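Local coordinates for TatD-related deoxyribonuclease (Thermotoga maritima, PDB 1J6O), which probably acts as a metal-dependent deoxyribonuclease of the TatD family, hydrolysing ester bonds of DNA on a TIM-barrel scaffold, at residues V49-S54 / E87-F92; V189-N194 / F217-P222. One frame throughout, in Å; residues are numbered along the deposited sequence.

How the contacts relate
Both contacts join segments that follow strands of the same TIM barrel, but they sit on opposite sides of the chain's centre. Contact 1 pairs the start of helix 51-61 with the end of helix 85-92 and is largely buried; contact 2 joins the loops that follow strands 181-185 and 209-211, nearer the surface. Their centres lie 31 Å apart, and their nearest atoms come to about 7 Å without touching. Both lie near the predicted metal site, at different distances: the side chain of Ser54 in contact 1 is about 8 Å from that of Glu103, whereas Leu218 in contact 2 is about 4 Å, side chain to side chain, from Asp214.

Contact 1. Residues V49-S54 / E87-F92; sequences VNLEDS and EHLEKF
Leu51, in the first turn of helix 51-61, reaches across to His88 and Leu89 near the end of helix 85-92, while its carbonyl O meets Phe92. The two methyls of Leu51 are divided between two neighbours. CD1 of Leu51 lies 3.8 Å from CD2 of Leu89, the two side chains crossing at about a right angle, while CD2 of Leu51 is 4.1 Å from ND1 of His88. The branch carbon CG of Leu51 sits over one face of the imidazole, displaced toward its rim. His88 is brought there with its CG anti to the backbone N (chi1 -157°), and its CD2 in turn rests above one face of the Phe92 ring, offset toward the rim.

Phe92 presents an edge rather than a face to the backbone of helix 51-61: its CE2 is 3.6 Å from Leu51 O, which lies near the ring plane. The same CE2 is 3.8 Å from CB of Ser54, approached obliquely. No hydrogen bond spans the contact; several bonds instead order the turn at residues 50-54. Asn50 is the N-cap, its OD1 accepting from Asp53 N at 2.7 Å in a nearly straight bond (169°). Ser54 OG and Ser54 N reach Asn50 O from opposite faces of the carbonyl plane, the hydroxyl bond being 2.8 Å from OG to O. Two bonds thus grip this oxygen, and the hydroxyl of Ser54 also pairs with Gly72 N.

These are neighbouring outer helices of the barrel, separated in sequence by strand 67-71. Val71 of that strand touches Ser54, Leu89 and Phe92, and Leu89 also packs on Gln125 and Leu128 of the following helix 115-132.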
loop_
_atom_site.group_PDB
_atom_site.type_symbol
_atom_site.label_atom_id
_atom_site.label_comp_id
_atom_site.label_asym_id
_atom_site.label_seq_id
_atom_site.Cartn_x
_atom_site.Cartn_y
_atom_site.Cartn_z
ATOM N N VAL A 49 2.076 -0.316 11.128
ATOM C CA VAL A 49 3.467 0.145 10.966
ATOM C C VAL A 49 4.470 -0.398 12.007
ATOM O O VAL A 49 5.671 -0.104 11.941
ATOM C CB VAL A 49 3.570 1.702 10.886
ATOM C CG1 VAL A 49 2.796 2.188 9.629
ATOM C CG2 VAL A 49 3.009 2.364 12.147
ATOM N N ASN A 50 3.971 -1.190 12.956
ATOM C CA ASN A 50 4.814 -1.793 13.981
ATOM C C ASN A 50 3.949 -2.820 14.683
ATOM O O ASN A 50 2.792 -3.000 14.317
ATOM C CB ASN A 50 5.421 -0.761 14.951
ATOM C CG ASN A 50 4.381 0.060 15.695
ATOM O OD1 ASN A 50 3.453 -0.472 16.292
ATOM N ND2 ASN A 50 4.568 1.368 15.684
ATOM N N LEU A 51 4.484 -3.529 15.657
ATOM C CA LEU A 51 3.673 -4.529 16.330
ATOM C C LEU A 51 2.408 -4.017 17.007
ATOM O O LEU A 51 1.327 -4.585 16.809
ATOM C CB LEU A 51 4.528 -5.309 17.354
ATOM C CG LEU A 51 5.165 -6.642 16.935
ATOM C CD1 LEU A 51 5.457 -6.679 15.472
ATOM C CD2 LEU A 51 6.429 -6.906 17.787
ATOM N N GLU A 52 2.524 -2.966 17.812
ATOM C CA GLU A 52 1.343 -2.436 18.502
ATOM C C GLU A 52 0.329 -1.868 17.519
ATOM O O GLU A 52 -0.886 -2.044 17.670
ATOM C CB GLU A 52 1.733 -1.323 19.478
ATOM C CG GLU A 52 2.611 -1.753 20.638
ATOM C CD GLU A 52 3.948 -2.313 20.187
ATOM O OE1 GLU A 52 4.622 -1.674 19.332
ATOM O OE2 GLU A 52 4.325 -3.394 20.697
ATOM N N ASP A 53 0.841 -1.140 16.541
ATOM C CA ASP A 53 -0.019 -0.537 15.542
ATOM C C ASP A 53 -0.690 -1.590 14.642
ATOM O O ASP A 53 -1.871 -1.443 14.227
ATOM C CB ASP A 53 0.809 0.478 14.742
ATOM C CG ASP A 53 -0.036 1.241 13.764
ATOM O OD1 ASP A 53 -0.735 2.201 14.188
ATOM O OD2 ASP A 53 -0.012 0.857 12.576
ATOM N N SER A 54 0.041 -2.659 14.344
ATOM C CA SER A 54 -0.534 -3.697 13.511
ATOM C C SER A 54 -1.689 -4.354 14.250
ATOM O O SER A 54 -2.693 -4.742 13.625
ATOM C CB SER A 54 0.517 -4.742 13.128
ATOM O OG SER A 54 1.411 -4.214 12.163
ATOM N N GLU A 87 7.672 -13.800 14.738
ATOM C CA GLU A 87 6.728 -14.781 15.270
ATOM C C GLU A 87 5.431 -14.078 15.633
ATOM O O GLU A 87 4.333 -14.619 15.478
ATOM C CB GLU A 87 7.274 -15.444 16.535
ATOM C CG GLU A 87 8.259 -16.554 16.294
ATOM C CD GLU A 87 8.275 -17.527 17.463
ATOM O OE1 GLU A 87 8.404 -17.059 18.628
ATOM O OE2 GLU A 87 8.146 -18.749 17.219
ATOM N N HIS A 88 5.571 -12.871 16.153
ATOM C CA HIS A 88 4.407 -12.105 16.534
ATOM C C HIS A 88 3.578 -11.721 15.288
ATOM O O HIS A 88 2.351 -11.745 15.335
ATOM C CB HIS A 88 4.847 -10.869 17.292
ATOM C CG HIS A 88 3.789 -10.315 18.189
ATOM N ND1 HIS A 88 4.069 -9.790 19.432
ATOM C CD2 HIS A 88 2.453 -10.165 18.008
ATOM C CE1 HIS A 88 2.953 -9.335 19.977
ATOM N NE2 HIS A 88 1.958 -9.551 19.134
ATOM N N LEU A 89 4.240 -11.366 14.183
ATOM C CA LEU A 89 3.512 -10.992 12.962
ATOM C C LEU A 89 2.859 -12.258 12.406
ATOM O O LEU A 89 1.719 -12.236 11.923
ATOM C CB LEU A 89 4.458 -10.379 11.906
ATOM C CG LEU A 89 5.039 -8.995 12.194
ATOM C CD1 LEU A 89 6.061 -8.601 11.115
ATOM C CD2 LEU A 89 3.878 -7.986 12.271
ATOM N N GLU A 90 3.578 -13.376 12.496
ATOM C CA GLU A 90 3.055 -14.639 12.003
ATOM C C GLU A 90 1.791 -15.018 12.777
ATOM O O GLU A 90 0.846 -15.565 12.190
ATOM C CB GLU A 90 4.116 -15.733 12.130
ATOM C CG GLU A 90 3.657 -17.105 11.680
ATOM C CD GLU A 90 4.835 -18.002 11.424
ATOM O OE1 GLU A 90 5.837 -17.871 12.169
ATOM O OE2 GLU A 90 4.766 -18.824 10.492
ATOM N N LYS A 91 1.757 -14.709 14.077
ATOM C CA LYS A 91 0.593 -15.016 14.910
ATOM C C LYS A 91 -0.604 -14.154 14.454
ATOM O O LYS A 91 -1.751 -14.605 14.445
ATOM C CB LYS A 91 0.875 -14.705 16.377
ATOM C CG LYS A 91 -0.385 -14.822 17.259
ATOM C CD LYS A 91 -0.173 -14.385 18.699
ATOM C CE LYS A 91 -1.492 -14.455 19.499
ATOM N NZ LYS A 91 -1.332 -14.096 20.957
ATOM N N PHE A 92 -0.333 -12.908 14.096
ATOM C CA PHE A 92 -1.404 -12.029 13.649
ATOM C C PHE A 92 -1.974 -12.584 12.351
ATOM O O PHE A 92 -3.200 -12.645 12.152
ATOM C CB PHE A 92 -0.880 -10.615 13.315
ATOM C CG PHE A 92 -0.515 -9.761 14.504
ATOM C CD1 PHE A 92 -1.089 -9.964 15.751
ATOM C CD2 PHE A 92 0.374 -8.694 14.340
ATOM C CE1 PHE A 92 -0.780 -9.106 16.837
ATOM C CE2 PHE A 92 0.682 -7.839 15.402
ATOM C CZ PHE A 92 0.097 -8.050 16.662
#

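Contact 2. Residues V189-N194 / F217-P222; sequences VTYPKN and FLPPQP
The loops after strands 181-185 and 209-211, the last two strands of the TIM barrel, are joined by Thr190 and Tyr191 meeting the proline-rich segment 217-222. Two hydrogen bonds tie them together, each using a side-chain hydroxyl and a backbone group. Gln221 N donates to Thr190 OG1 at 2.8 Å, and the bond is almost perfectly straight (178°). That hydroxyl also pairs with Gly187 O. Beside it, CG2 of Thr190 packs 4.0 Å from CB of Pro220, the two side chains lying side by side and pointing the same way.

Tyr191 extends past Gln221 so that its phenol OH donates to Pro219 O at 2.7 Å, the donor tilted 20° from the carbonyl plane. Pro219 O and Gln221 N both lie at the ring edge, in its plane, so the ring edge faces the backbone of residues 219-221. A phenylalanine here would probably leave Pro219 O without this donor, and the loops would be tied by the Thr190 bond but not by the phenol. Arg224 makes a cation-pi contact with the same ring. Tyr191 also opens a type I turn that ends at Asn194, and Leu218, whose CB approaches the phenol oxygen, is close to Asp214, a predicted metal ligand.

The amide of Gln221 stands 79° from the tyrosine ring plane, and its OE1 comes to 3.5 Å from CD1 of Tyr191 and 3.4 Å from CD of Pro192.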
loop_
_atom_site.group_PDB
_atom_site.type_symbol
_atom_site.label_atom_id
_atom_site.label_comp_id
_atom_site.label_asym_id
_atom_site.label_seq_id
_atom_site.Cartn_x
_atom_site.Cartn_y
_atom_site.Cartn_z
ATOM N N VAL A 189 -0.181 12.125 -7.350
ATOM C CA VAL A 189 -0.350 12.096 -8.804
ATOM C C VAL A 189 -1.148 13.333 -9.291
ATOM O O VAL A 189 -1.057 13.743 -10.476
ATOM C CB VAL A 189 -1.064 10.784 -9.233
ATOM C CG1 VAL A 189 -2.575 10.897 -9.019
ATOM C CG2 VAL A 189 -0.721 10.456 -10.727
ATOM N N THR A 190 -1.919 13.929 -8.382
ATOM C CA THR A 190 -2.727 15.102 -8.707
ATOM C C THR A 190 -2.008 16.437 -8.482
ATOM O O THR A 190 -2.559 17.484 -8.825
ATOM C CB THR A 190 -3.996 15.211 -7.850
ATOM O OG1 THR A 190 -3.615 15.480 -6.499
ATOM C CG2 THR A 190 -4.842 13.942 -7.918
ATOM N N TYR A 191 -0.814 16.400 -7.902
ATOM C CA TYR A 191 -0.057 17.624 -7.629
ATOM C C TYR A 191 0.471 18.271 -8.902
ATOM O O TYR A 191 1.159 17.638 -9.681
ATOM C CB TYR A 191 1.107 17.335 -6.676
ATOM C CG TYR A 191 0.676 16.792 -5.322
ATOM C CD1 TYR A 191 -0.673 16.754 -4.952
ATOM C CD2 TYR A 191 1.629 16.330 -4.411
ATOM C CE1 TYR A 191 -1.062 16.263 -3.693
ATOM C CE2 TYR A 191 1.260 15.839 -3.173
ATOM C CZ TYR A 191 -0.077 15.807 -2.817
ATOM O OH TYR A 191 -0.426 15.323 -1.574
ATOM N N PRO A 192 0.151 19.557 -9.115
ATOM C CA PRO A 192 0.649 20.184 -10.345
ATOM C C PRO A 192 2.148 20.028 -10.540
ATOM O O PRO A 192 2.612 19.849 -11.661
ATOM C CB PRO A 192 0.215 21.652 -10.202
ATOM C CG PRO A 192 0.120 21.855 -8.715
ATOM C CD PRO A 192 -0.511 20.543 -8.242
ATOM N N LYS A 193 2.891 20.057 -9.442
ATOM C CA LYS A 193 4.340 19.925 -9.489
ATOM C C LYS A 193 4.858 18.552 -9.880
ATOM O O LYS A 193 5.959 18.440 -10.416
ATOM N N ASN A 194 4.066 17.505 -9.634
ATOM C CA ASN A 194 4.487 16.144 -9.968
ATOM C C ASN A 194 4.315 15.685 -11.401
ATOM O O ASN A 194 3.676 14.672 -11.670
ATOM C CB ASN A 194 3.815 15.134 -9.034
ATOM C CG ASN A 194 4.297 15.273 -7.609
ATOM O OD1 ASN A 194 5.440 15.680 -7.368
ATOM N ND2 ASN A 194 3.438 14.930 -6.650
ATOM N N PHE A 217 -2.351 10.556 5.443
ATOM C CA PHE A 217 -1.351 11.319 4.699
ATOM C C PHE A 217 -1.615 11.635 3.205
ATOM O O PHE A 217 -2.507 11.046 2.596
ATOM C CB PHE A 217 -0.004 10.589 4.717
ATOM C CG PHE A 217 0.425 10.063 6.055
ATOM C CD1 PHE A 217 0.530 10.894 7.158
ATOM C CD2 PHE A 217 0.688 8.697 6.200
ATOM C CE1 PHE A 217 0.887 10.376 8.420
ATOM C CE2 PHE A 217 1.039 8.176 7.431
ATOM C CZ PHE A 217 1.138 9.013 8.549
ATOM N N LEU A 218 -0.846 12.596 2.691
ATOM C CA LEU A 218 -0.897 13.005 1.297
ATOM C C LEU A 218 -2.224 13.100 0.566
ATOM O O LEU A 218 -2.510 12.313 -0.363
ATOM C CB LEU A 218 -0.022 12.026 0.527
ATOM C CG LEU A 218 1.368 11.781 1.113
ATOM C CD1 LEU A 218 2.024 10.524 0.488
ATOM C CD2 LEU A 218 2.210 13.005 0.842
ATOM N N PRO A 219 -3.044 14.083 0.919
ATOM C CA PRO A 219 -4.363 14.315 0.332
ATOM C C PRO A 219 -4.203 14.773 -1.111
ATOM O O PRO A 219 -3.140 15.285 -1.467
ATOM C CB PRO A 219 -4.921 15.385 1.233
ATOM C CG PRO A 219 -3.659 16.190 1.670
ATOM C CD PRO A 219 -2.736 15.052 1.986
ATOM N N PRO A 220 -5.209 14.512 -1.975
ATOM C CA PRO A 220 -5.063 14.964 -3.364
ATOM C C PRO A 220 -5.208 16.486 -3.407
ATOM O O PRO A 220 -5.760 17.095 -2.476
ATOM C CB PRO A 220 -6.179 14.223 -4.117
ATOM C CG PRO A 220 -7.188 13.925 -3.076
ATOM C CD PRO A 220 -6.375 13.616 -1.829
ATOM N N GLN A 221 -4.714 17.077 -4.493
ATOM C CA GLN A 221 -4.733 18.527 -4.718
ATOM C C GLN A 221 -5.855 19.392 -4.163
ATOM O O GLN A 221 -5.594 20.361 -3.435
ATOM C CB GLN A 221 -4.592 18.825 -6.204
ATOM C CG GLN A 221 -4.207 20.265 -6.474
ATOM C CD GLN A 221 -2.991 20.697 -5.680
ATOM O OE1 GLN A 221 -2.159 19.879 -5.300
ATOM N NE2 GLN A 221 -2.872 21.997 -5.444
ATOM N N PRO A 222 -7.114 19.081 -4.500
ATOM C CA PRO A 222 -8.173 19.933 -3.959
ATOM C C PRO A 222 -8.263 19.959 -2.446
ATOM O O PRO A 222 -8.981 20.786 -1.889
ATOM C CB PRO A 222 -9.443 19.376 -4.598
ATOM C CG PRO A 222 -9.111 17.950 -4.845
ATOM C CD PRO A 222 -7.671 17.975 -5.298
#